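Local coordinates for Ras GTPase-activating-like protein IQGAP2 (Homo sapiens, PDB 5CJP) that probably binds Rho-family GTPases such as Cdc42 in their GTP-loaded form through an all-helical domain related to Ras GTPase-activating proteins, at residues K9-Y14 and S340-I345; M35-S40 and T88-V93; L127-N132 and R264-S269; E135-W140 and L164-V169. One frame throughout, in Å; residues are numbered along the deposited sequence.

Contact 1 (K9-Y14 and S340-I345)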
# COMPACT_ATOMS: atom_id res chain seq x y z
N LYS E 9 11.64 -11.62 -25.09
CA LYS E 9 10.35 -11.91 -25.70
C LYS E 9 9.32 -11.97 -24.56
O LYS E 9 8.18 -11.52 -24.71
CB LYS E 9 10.40 -13.24 -26.44
CG LYS E 9 9.66 -13.25 -27.79
CD LYS E 9 8.17 -12.97 -27.63
CE LYS E 9 7.41 -13.23 -28.93
NZ LYS E 9 7.90 -12.39 -30.06
N THR E 10 9.76 -12.51 -23.42
CA THR E 10 8.93 -12.62 -22.23
C THR E 10 8.80 -11.27 -21.53
O THR E 10 7.70 -10.83 -21.18
CB THR E 10 9.53 -13.61 -21.24
OG1 THR E 10 9.36 -14.93 -21.76
CG2 THR E 10 8.86 -13.50 -19.87
N LEU E 11 9.93 -10.61 -21.34
CA LEU E 11 9.96 -9.31 -20.69
C LEU E 11 9.05 -8.36 -21.46
O LEU E 11 8.36 -7.52 -20.88
CB LEU E 11 11.39 -8.75 -20.67
CG LEU E 11 11.49 -7.46 -19.85
CD1 LEU E 11 11.44 -7.82 -18.40
CD2 LEU E 11 12.75 -6.70 -20.16
N GLU E 12 9.07 -8.51 -22.78
CA GLU E 12 8.26 -7.68 -23.66
C GLU E 12 6.77 -8.03 -23.59
O GLU E 12 5.92 -7.18 -23.84
CB GLU E 12 8.78 -7.79 -25.09
CG GLU E 12 10.11 -7.07 -25.30
CD GLU E 12 10.69 -7.29 -26.69
OE1 GLU E 12 10.95 -8.45 -27.04
OE2 GLU E 12 10.90 -6.29 -27.42
N THR E 13 6.46 -9.27 -23.23
CA THR E 13 5.08 -9.67 -23.11
C THR E 13 4.56 -9.14 -21.77
O THR E 13 3.37 -8.85 -21.62
CB THR E 13 4.95 -11.22 -23.20
OG1 THR E 13 5.51 -11.66 -24.45
CG2 THR E 13 3.50 -11.67 -23.14
N TYR E 14 5.47 -8.98 -20.81
CA TYR E 14 5.09 -8.45 -19.50
C TYR E 14 4.88 -6.94 -19.57
O TYR E 14 3.95 -6.41 -18.96
CB TYR E 14 6.15 -8.77 -18.45
CG TYR E 14 5.86 -10.02 -17.65
CD1 TYR E 14 4.93 -10.00 -16.62
CD2 TYR E 14 6.47 -11.24 -17.97
CE1 TYR E 14 4.61 -11.15 -15.91
CE2 TYR E 14 6.16 -12.40 -17.27
CZ TYR E 14 5.22 -12.36 -16.24
OH TYR E 14 4.88 -13.51 -15.55
N SER E 340 6.11 0.43 -16.10
CA SER E 340 6.46 -0.84 -16.75
C SER E 340 7.67 -1.54 -16.09
O SER E 340 8.19 -1.10 -15.06
CB SER E 340 6.73 -0.56 -18.24
OG SER E 340 6.78 -1.76 -19.02
N ILE E 341 8.12 -2.63 -16.70
CA ILE E 341 9.27 -3.38 -16.24
C ILE E 341 10.37 -3.13 -17.26
O ILE E 341 10.09 -2.81 -18.41
CB ILE E 341 8.99 -4.88 -16.24
CG1 ILE E 341 8.12 -5.26 -15.07
CG2 ILE E 341 10.27 -5.66 -16.10
CD1 ILE E 341 7.74 -6.70 -15.18
N GLU E 342 11.63 -3.27 -16.84
CA GLU E 342 12.77 -3.08 -17.73
C GLU E 342 14.00 -3.81 -17.19
O GLU E 342 14.22 -3.87 -15.98
CB GLU E 342 13.10 -1.59 -17.89
CG GLU E 342 14.10 -1.32 -19.01
CD GLU E 342 13.61 -1.79 -20.38
OE1 GLU E 342 12.79 -1.06 -21.00
OE2 GLU E 342 14.01 -2.90 -20.84
N GLU E 343 14.80 -4.39 -18.08
CA GLU E 343 15.98 -5.10 -17.64
C GLU E 343 17.18 -4.23 -17.96
O GLU E 343 17.18 -3.52 -18.97
CB GLU E 343 16.08 -6.46 -18.35
CG GLU E 343 17.18 -7.36 -17.79
CD GLU E 343 17.21 -8.73 -18.44
OE1 GLU E 343 16.26 -9.52 -18.23
OE2 GLU E 343 18.18 -9.03 -19.17
N ILE E 344 18.19 -4.24 -17.09
CA ILE E 344 19.37 -3.41 -17.32
C ILE E 344 20.44 -4.13 -18.12
O ILE E 344 20.82 -5.25 -17.80
CB ILE E 344 19.97 -2.91 -16.00
CG1 ILE E 344 20.34 -1.45 -16.16
CG2 ILE E 344 21.20 -3.70 -15.62
CD1 ILE E 344 19.17 -0.62 -16.50
N ILE E 345 20.92 -3.45 -19.16
CA ILE E 345 21.95 -4.00 -20.04
C ILE E 345 23.21 -4.44 -19.29
O ILE E 345 23.75 -5.52 -19.55
CB ILE E 345 22.36 -2.96 -21.13
CG1 ILE E 345 21.14 -2.56 -21.96
CG2 ILE E 345 23.46 -3.53 -22.01
CD1 ILE E 345 20.17 -1.60 -21.26

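Contact 2 (M35-S40 and T88-V93)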
# COMPACT_ATOMS: atom_id res chain seq x y z
N MET E 35 -8.52 -15.84 -25.24
CA MET E 35 -7.49 -16.81 -24.82
C MET E 35 -8.16 -18.14 -24.50
O MET E 35 -9.35 -18.18 -24.23
CB MET E 35 -6.80 -16.35 -23.54
CG MET E 35 -5.84 -15.20 -23.66
SD MET E 35 -5.35 -14.64 -22.00
CE MET E 35 -5.20 -16.17 -21.17
N PRO E 36 -7.40 -19.25 -24.53
CA PRO E 36 -8.08 -20.50 -24.19
C PRO E 36 -8.56 -20.26 -22.76
O PRO E 36 -7.87 -19.61 -21.97
CB PRO E 36 -6.97 -21.54 -24.27
CG PRO E 36 -6.04 -20.95 -25.32
CD PRO E 36 -5.99 -19.50 -24.91
N GLN E 37 -9.74 -20.77 -22.42
CA GLN E 37 -10.33 -20.56 -21.10
C GLN E 37 -9.50 -20.89 -19.86
O GLN E 37 -9.51 -20.13 -18.90
CB GLN E 37 -11.66 -21.30 -21.02
CG GLN E 37 -12.56 -20.98 -22.19
CD GLN E 37 -13.99 -21.38 -21.94
OE1 GLN E 37 -14.27 -22.51 -21.54
NE2 GLN E 37 -14.91 -20.45 -22.19
N ASN E 38 -8.77 -21.99 -19.86
CA ASN E 38 -7.98 -22.35 -18.69
C ASN E 38 -6.91 -21.31 -18.43
O ASN E 38 -6.50 -21.10 -17.29
CB ASN E 38 -7.32 -23.71 -18.88
CG ASN E 38 -8.33 -24.82 -19.09
OD1 ASN E 38 -9.09 -24.81 -20.05
ND2 ASN E 38 -8.34 -25.78 -18.18
N LYS E 39 -6.46 -20.66 -19.49
CA LYS E 39 -5.41 -19.65 -19.41
C LYS E 39 -5.85 -18.25 -18.98
O LYS E 39 -5.04 -17.46 -18.50
CB LYS E 39 -4.68 -19.57 -20.75
CG LYS E 39 -3.78 -20.76 -21.04
CD LYS E 39 -2.70 -20.89 -19.96
CE LYS E 39 -1.56 -21.81 -20.37
NZ LYS E 39 -2.00 -23.23 -20.44
N SER E 40 -7.14 -17.94 -19.14
CA SER E 40 -7.63 -16.61 -18.79
C SER E 40 -7.87 -16.44 -17.29
O SER E 40 -8.07 -15.33 -16.81
CB SER E 40 -8.93 -16.32 -19.54
OG SER E 40 -10.00 -17.13 -19.04
N THR E 88 -23.14 -24.27 -21.13
CA THR E 88 -22.16 -25.36 -21.03
C THR E 88 -20.76 -24.90 -21.45
O THR E 88 -19.75 -25.43 -20.99
CB THR E 88 -22.55 -26.56 -21.92
OG1 THR E 88 -22.54 -26.16 -23.30
CG2 THR E 88 -23.95 -27.08 -21.56
N GLY E 89 -20.72 -23.91 -22.34
CA GLY E 89 -19.46 -23.39 -22.83
C GLY E 89 -18.69 -22.52 -21.86
O GLY E 89 -17.58 -22.11 -22.16
N ASN E 90 -19.29 -22.22 -20.70
CA ASN E 90 -18.63 -21.40 -19.68
C ASN E 90 -17.85 -20.23 -20.29
O ASN E 90 -16.65 -20.09 -20.05
CB ASN E 90 -17.70 -22.30 -18.86
CG ASN E 90 -16.99 -21.55 -17.74
OD1 ASN E 90 -15.80 -21.77 -17.49
ND2 ASN E 90 -17.72 -20.68 -17.04
N PRO E 91 -18.52 -19.37 -21.08
CA PRO E 91 -17.92 -18.21 -21.74
C PRO E 91 -17.21 -17.31 -20.75
O PRO E 91 -17.77 -16.97 -19.72
CB PRO E 91 -19.11 -17.55 -22.42
CG PRO E 91 -20.21 -17.82 -21.46
CD PRO E 91 -19.99 -19.27 -21.11
N THR E 92 -15.98 -16.91 -21.05
CA THR E 92 -15.25 -16.10 -20.10
C THR E 92 -15.81 -14.69 -19.93
O THR E 92 -15.60 -14.06 -18.91
CB THR E 92 -13.72 -16.10 -20.41
OG1 THR E 92 -13.21 -14.77 -20.40
CG2 THR E 92 -13.45 -16.77 -21.71
N VAL E 93 -16.57 -14.23 -20.92
CA VAL E 93 -17.17 -12.91 -20.82
C VAL E 93 -18.21 -12.93 -19.71
O VAL E 93 -18.40 -11.94 -19.02
CB VAL E 93 -17.92 -12.50 -22.10
CG1 VAL E 93 -18.41 -11.07 -21.98
CG2 VAL E 93 -17.02 -12.66 -23.29

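Contact 3 (L127-N132 and R264-S269)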
# COMPACT_ATOMS: atom_id res chain seq x y z
N LEU E 127 -30.13 -25.12 14.31
CA LEU E 127 -30.54 -25.53 12.98
C LEU E 127 -29.57 -26.53 12.39
O LEU E 127 -28.36 -26.29 12.34
CB LEU E 127 -30.65 -24.32 12.07
CG LEU E 127 -31.11 -24.59 10.64
CD1 LEU E 127 -32.53 -25.17 10.60
CD2 LEU E 127 -31.04 -23.29 9.90
N ILE E 128 -30.10 -27.67 11.97
CA ILE E 128 -29.31 -28.75 11.39
C ILE E 128 -30.14 -29.43 10.33
O ILE E 128 -30.73 -30.49 10.56
CB ILE E 128 -28.96 -29.81 12.44
CG1 ILE E 128 -28.13 -29.19 13.56
CG2 ILE E 128 -28.19 -30.94 11.82
CD1 ILE E 128 -28.04 -30.10 14.72
N ILE E 129 -30.20 -28.82 9.15
CA ILE E 129 -30.94 -29.39 8.05
C ILE E 129 -30.08 -30.48 7.38
O ILE E 129 -28.86 -30.32 7.24
CB ILE E 129 -31.30 -28.31 7.00
CG1 ILE E 129 -32.13 -27.21 7.66
CG2 ILE E 129 -32.08 -28.91 5.85
CD1 ILE E 129 -32.25 -25.96 6.82
N ASN E 130 -30.72 -31.58 7.00
CA ASN E 130 -30.02 -32.68 6.33
C ASN E 130 -31.02 -33.53 5.56
O ASN E 130 -31.73 -34.36 6.13
CB ASN E 130 -29.29 -33.57 7.33
CG ASN E 130 -28.17 -34.39 6.68
OD1 ASN E 130 -28.37 -35.02 5.65
ND2 ASN E 130 -27.00 -34.37 7.29
N THR E 131 -31.07 -33.30 4.26
CA THR E 131 -31.99 -34.01 3.39
C THR E 131 -31.51 -35.39 2.97
O THR E 131 -32.05 -35.98 2.03
CB THR E 131 -32.25 -33.16 2.13
OG1 THR E 131 -31.00 -32.76 1.55
CG2 THR E 131 -33.04 -31.92 2.50
N ASN E 132 -30.51 -35.91 3.67
CA ASN E 132 -29.96 -37.22 3.32
C ASN E 132 -30.26 -38.28 4.37
O ASN E 132 -29.62 -38.34 5.42
CB ASN E 132 -28.44 -37.11 3.12
CG ASN E 132 -27.82 -38.39 2.58
OD1 ASN E 132 -28.52 -39.38 2.33
ND2 ASN E 132 -26.51 -38.38 2.40
N ARG E 264 -22.71 -25.01 6.61
CA ARG E 264 -22.48 -25.24 5.19
C ARG E 264 -23.62 -26.04 4.59
O ARG E 264 -24.19 -25.68 3.56
CB ARG E 264 -21.19 -26.02 4.96
CG ARG E 264 -20.04 -25.18 4.53
CD ARG E 264 -20.23 -24.64 3.13
NE ARG E 264 -19.66 -23.30 3.04
CZ ARG E 264 -18.45 -22.98 3.48
NH1 ARG E 264 -17.68 -23.89 4.04
NH2 ARG E 264 -18.02 -21.73 3.37
N ARG E 265 -23.92 -27.16 5.25
CA ARG E 265 -24.98 -28.06 4.82
C ARG E 265 -26.34 -27.34 4.81
O ARG E 265 -27.21 -27.66 4.00
CB ARG E 265 -25.01 -29.29 5.72
CG ARG E 265 -25.85 -30.43 5.19
CD ARG E 265 -25.86 -31.56 6.19
NE ARG E 265 -24.51 -31.93 6.58
CZ ARG E 265 -23.66 -32.56 5.78
NH1 ARG E 265 -24.02 -32.89 4.55
NH2 ARG E 265 -22.44 -32.86 6.21
N ASN E 266 -26.50 -26.37 5.71
CA ASN E 266 -27.74 -25.61 5.79
C ASN E 266 -27.83 -24.65 4.61
O ASN E 266 -28.79 -24.70 3.84
CB ASN E 266 -27.83 -24.83 7.11
CG ASN E 266 -28.26 -25.71 8.29
OD1 ASN E 266 -28.26 -25.27 9.44
ND2 ASN E 266 -28.63 -26.96 8.01
N LEU E 267 -26.83 -23.79 4.45
CA LEU E 267 -26.82 -22.84 3.34
C LEU E 267 -26.85 -23.59 2.01
O LEU E 267 -27.58 -23.21 1.09
CB LEU E 267 -25.58 -21.97 3.39
CG LEU E 267 -25.61 -21.01 4.57
CD1 LEU E 267 -24.22 -20.47 4.81
CD2 LEU E 267 -26.63 -19.89 4.31
N GLY E 268 -26.06 -24.66 1.95
CA GLY E 268 -26.01 -25.47 0.75
C GLY E 268 -27.37 -26.06 0.43
O GLY E 268 -27.76 -26.11 -0.74
N SER E 269 -28.10 -26.49 1.45
CA SER E 269 -29.42 -27.06 1.20
C SER E 269 -30.37 -26.01 0.63
O SER E 269 -31.22 -26.31 -0.22
CB SER E 269 -30.00 -27.65 2.48
OG SER E 269 -29.34 -28.87 2.82

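Contact 4 (E135-W140 and L164-V169)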
# COMPACT_ATOMS: atom_id res chain seq x y z
N GLU E 135 -27.54 -40.44 5.90
CA GLU E 135 -26.71 -39.59 6.74
C GLU E 135 -27.44 -39.29 8.04
O GLU E 135 -26.82 -39.21 9.10
CB GLU E 135 -26.37 -38.27 6.03
CG GLU E 135 -25.07 -38.33 5.25
CD GLU E 135 -24.64 -36.98 4.70
OE1 GLU E 135 -25.28 -36.50 3.74
OE2 GLU E 135 -23.67 -36.39 5.23
N VAL E 136 -28.75 -39.14 7.96
CA VAL E 136 -29.54 -38.88 9.16
C VAL E 136 -29.58 -40.16 9.97
O VAL E 136 -29.31 -40.16 11.16
CB VAL E 136 -30.99 -38.46 8.82
CG1 VAL E 136 -31.72 -38.04 10.11
CG2 VAL E 136 -30.99 -37.32 7.81
N TYR E 137 -29.91 -41.26 9.29
CA TYR E 137 -29.99 -42.56 9.94
C TYR E 137 -28.72 -42.82 10.72
O TYR E 137 -28.76 -43.10 11.91
CB TYR E 137 -30.17 -43.67 8.91
CG TYR E 137 -29.96 -45.04 9.50
CD1 TYR E 137 -30.95 -45.67 10.25
CD2 TYR E 137 -28.73 -45.69 9.36
CE1 TYR E 137 -30.73 -46.90 10.86
CE2 TYR E 137 -28.50 -46.92 9.96
CZ TYR E 137 -29.50 -47.52 10.71
OH TYR E 137 -29.26 -48.74 11.32
N LYS E 138 -27.60 -42.73 10.02
CA LYS E 138 -26.32 -42.96 10.65
C LYS E 138 -26.05 -41.94 11.74
O LYS E 138 -25.24 -42.17 12.64
CB LYS E 138 -25.21 -42.95 9.60
CG LYS E 138 -23.86 -43.31 10.17
CD LYS E 138 -22.84 -43.59 9.11
CE LYS E 138 -22.97 -44.99 8.56
NZ LYS E 138 -21.75 -45.29 7.78
N ALA E 139 -26.72 -40.80 11.68
CA ALA E 139 -26.53 -39.76 12.69
C ALA E 139 -27.40 -40.04 13.92
O ALA E 139 -27.06 -39.64 15.03
CB ALA E 139 -26.85 -38.40 12.11
N TRP E 140 -28.53 -40.72 13.70
CA TRP E 140 -29.48 -41.06 14.76
C TRP E 140 -28.79 -41.93 15.81
O TRP E 140 -27.65 -41.68 16.18
CB TRP E 140 -30.67 -41.80 14.12
CG TRP E 140 -31.76 -42.30 15.04
CD1 TRP E 140 -32.30 -43.55 15.03
CD2 TRP E 140 -32.48 -41.57 16.05
NE1 TRP E 140 -33.30 -43.65 15.96
CE2 TRP E 140 -33.44 -42.45 16.60
CE3 TRP E 140 -32.41 -40.27 16.54
CZ2 TRP E 140 -34.33 -42.07 17.60
CZ3 TRP E 140 -33.30 -39.89 17.54
CH2 TRP E 140 -34.24 -40.79 18.06
N LEU E 164 -35.39 -45.11 6.08
CA LEU E 164 -36.71 -44.57 6.35
C LEU E 164 -37.60 -45.61 7.03
O LEU E 164 -38.79 -45.38 7.23
CB LEU E 164 -37.37 -44.10 5.05
CG LEU E 164 -36.72 -42.90 4.36
CD1 LEU E 164 -37.53 -42.48 3.15
CD2 LEU E 164 -36.61 -41.74 5.34
N THR E 165 -37.01 -46.76 7.37
CA THR E 165 -37.76 -47.81 8.04
C THR E 165 -38.01 -47.34 9.46
O THR E 165 -39.07 -47.59 10.04
CB THR E 165 -36.97 -49.14 8.10
OG1 THR E 165 -36.89 -49.69 6.78
CG2 THR E 165 -37.67 -50.14 9.03
N TYR E 166 -37.01 -46.66 10.01
CA TYR E 166 -37.07 -46.15 11.37
C TYR E 166 -37.84 -44.83 11.39
O TYR E 166 -37.33 -43.81 10.94
CB TYR E 166 -35.65 -45.95 11.89
CG TYR E 166 -34.82 -47.21 11.78
CD1 TYR E 166 -34.66 -48.06 12.87
CD2 TYR E 166 -34.29 -47.60 10.55
CE1 TYR E 166 -33.97 -49.27 12.74
CE2 TYR E 166 -33.61 -48.81 10.41
CZ TYR E 166 -33.46 -49.65 11.51
OH TYR E 166 -32.80 -50.85 11.36
N PRO E 167 -39.09 -44.85 11.91
CA PRO E 167 -39.94 -43.66 11.99
C PRO E 167 -39.25 -42.49 12.67
O PRO E 167 -39.63 -41.34 12.46
CB PRO E 167 -41.14 -44.16 12.79
CG PRO E 167 -41.25 -45.56 12.34
CD PRO E 167 -39.81 -46.03 12.39
N GLU E 168 -38.24 -42.77 13.48
CA GLU E 168 -37.49 -41.72 14.15
C GLU E 168 -36.67 -40.94 13.12
O GLU E 168 -36.66 -39.71 13.11
CB GLU E 168 -36.56 -42.32 15.21
CG GLU E 168 -36.21 -43.78 14.96
CD GLU E 168 -37.29 -44.73 15.45
OE1 GLU E 168 -37.28 -45.07 16.66
OE2 GLU E 168 -38.16 -45.12 14.65
N VAL E 169 -35.99 -41.66 12.24
CA VAL E 169 -35.20 -41.04 11.19
C VAL E 169 -36.12 -40.32 10.21
O VAL E 169 -35.81 -39.23 9.73
CB VAL E 169 -34.36 -42.09 10.42
CG1 VAL E 169 -33.87 -41.53 9.10
CG2 VAL E 169 -33.17 -42.49 11.27

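Contact 1 (K9-Y14 and S340-I345)
Leu11 reaches from helix 7-23 to strand 337-343 with both methyls. CD1 meets Ile341 CG2 at 3.4 Å, the two side chains crossing obliquely, while CD2 turns to the strand backbone, 3.7 Å from Glu343 N and 3.8 Å from Glu343 CB. With CG anti to its backbone N (chi1 -173°), Leu11 carries its methyls toward the strand. Ile341 splits its branches: CG2 takes Leu11, and CD1 lies along the base of Tyr14, 4.2 Å from its CB, the phenol ring leading away from the strand. Glu342 points its CB away, but a bend at chi2 (60°) folds the carboxylate back, so that OE2 lies near Leu11 CD2 and accepts Glu343 N at 3.2 Å through its anti lone pair. An alanine in place of Glu342 would remove this acceptor and the carboxylate beside Leu11 CD2, and probably leave the strand backbone at Glu343 less firmly fixed. Segments 9-14 and 340-343 run nearly antiparallel, their axes 8.4 Å apart at closest approach. Ile341 also packs on Phe18 and bonds through its carbonyl to Gln15, both further along helix 7-23, while residues 340-343 pair antiparallel with a strand of the second subunit, carrying the sheet across the interface.

Contact 2 (M35-S40 and T88-V93)
CG of Gln37 stands beside its backbone N and anti to the carbonyl carbon (chi1 -50°), and the chain then runs out extended (chi2 -164°), which carries the carboxamide across to the turn around Gly89 and Asn90. There NE2 donates to Gly89 O at 3.1 Å with an N-H...O angle of 149°. The acceptor lies in the plane of the amide, and the donor approaches nearly along the C=O axis. The same nitrogen is 2.8 Å from Asn90 O, so one NH2 group sits before two successive carbonyls. Positive phi at Asn90 takes the chain out of right-handed helical geometry and helps to bring these carbonyls together. The contact thus joins the start of helix 37-54 to the link between helices 85-88 and 92-102, in the all-helical fold of a GAP-related domain, where Pro91 is the N-cap residue of helix 92-102. Replacing Gln37 by an alanine would remove the donor to Gly89 O and would probably loosen the hold on this turn. Beside the amide, Thr92 CG2 lies 4.0 Å from Gln37 NE2 and Thr92 CB 4.1 Å from Ser40 OG. Ser40 keeps OG in the crowded position between its own backbone N and carbonyl carbon, from where it bonds back to Gln37 O at 3.0 Å; that carbonyl also accepts Ser40 N. Thr92 and Ser40 both rest on Ile32 of helix 25-34, and Asn38 ND2 bonds to the backbone of another protein chain.

Contact 3 (L127-N132 and R264-S269)
Residues 127-132, without regular secondary structure, cross one face of helix 261-278, coming closest where the CA atoms of Ile129 and Asn266 are 5.4 Å apart. Asn266, with CG anti to its carbonyl carbon and beside its backbone N, pushes its carboxamide in between Leu127 and Ile129. Its CG lies 3.9 Å from Leu127 CG and 3.8 Å from Ile129 N, so the polar end of this buried side chain meets peptide as well as hydrocarbon. Ile129 turns CB and CG1 to this carboxamide and sends CG2 to the next helical turn, 4.1 Å from Ser269 OG. That hydroxyl is engaged in its own helix, bonding to Arg265 O at 2.7 Å nearly along the C=O axis. The crossing segment is the connection between helices 111-123 and 133-139 of the GAP-related domain, and an Asx turn shapes its end: Asn130 OD1 takes Asn132 N on a lone pair at 3.0 Å, just where Asn132 becomes the N-cap of helix 133-139. Arg265 leaves the helix extended to CG and then bends at chi3 (-53°), crossing Asn130 obliquely. Its CD comes to 3.2 Å from Asn130 ND2 and 3.4 Å from Ile129 O, and the guanidinium plane is only 13° from that of the Asn130 amide. On the side of helix 167-193, Ile129 packs against Leu180 and Val183, and Ser176 OG bonds to Asn130 N.

Contact 4 (E135-W140 and L164-V169)
Val169 is the bump at the middle of this contact. Its CG2 sits in the hollow between the bases of two aromatic side chains on helix 133-139 and its end, 3.4 Å from Tyr137 CA and 3.9 Å from Trp140 CB. The other methyl, CG1, flanks Val136, 4.2 Å from its CB. Tyr137 and Trp140 both hold CG anti to the backbone N (chi1 167° and 177°), so their rings spread as the two walls of a cleft that Val169 CG2 enters down to the helix backbone. Each wall has a partner from residues 164-169. On one side Tyr137 leans its CE1 corner over a face of the Tyr166 ring, toward the rim, 3.5 Å from Tyr166 CE2; the planes meet obliquely at 47°, with the two hydroxyls turned the same way. On the other side Glu168 CB lies over one face of the indole, toward the rim, 3.3 Å from Trp140 CZ2, while CG comes obliquely to 3.1 Å from Trp140 NE1. A bend at chi2 then takes the Glu168 carboxylate off the ring, so it is the methylenes that do the packing. Leu154 closes in on both tyrosines, and Tyr137 OH makes a weak hydrogen bond to Pro155 O. No other protein chain of the assembly touches either segment. With Tyr166, Glu168 and Val169 interleaved against Val136, Tyr137 and Trp140, short helix 133-139 is packed against the start of helix 167-193 and the residue before it, a helix-to-helix join at the far margin of the all-helical GAP-related domain.

Contacts 3 and 4 form one continuous region, their centres about 16 Å apart. Asn130 O packs on Val136 CG2 at 3.5 Å, and Arg265 NH1 makes a weak, long ion pair with Glu135 OE2, so helix 133-139 also touches the loop before it and helix 261-278, besides helix 167-193 in contact 4. Contact 2 closes earlier in the chain, its centre about 32 Å from that of contact 3; its Asn90 side chain lies about 9 Å from a bound GTP. None of the GTP-pocket residues Asn57, Arg59, Glu60 and Tyr326 belongs to any contact. Contact 1 encloses the other three in sequence, about 64 Å from contact 4 centre to centre, and touches the second subunit, as contact 2 does.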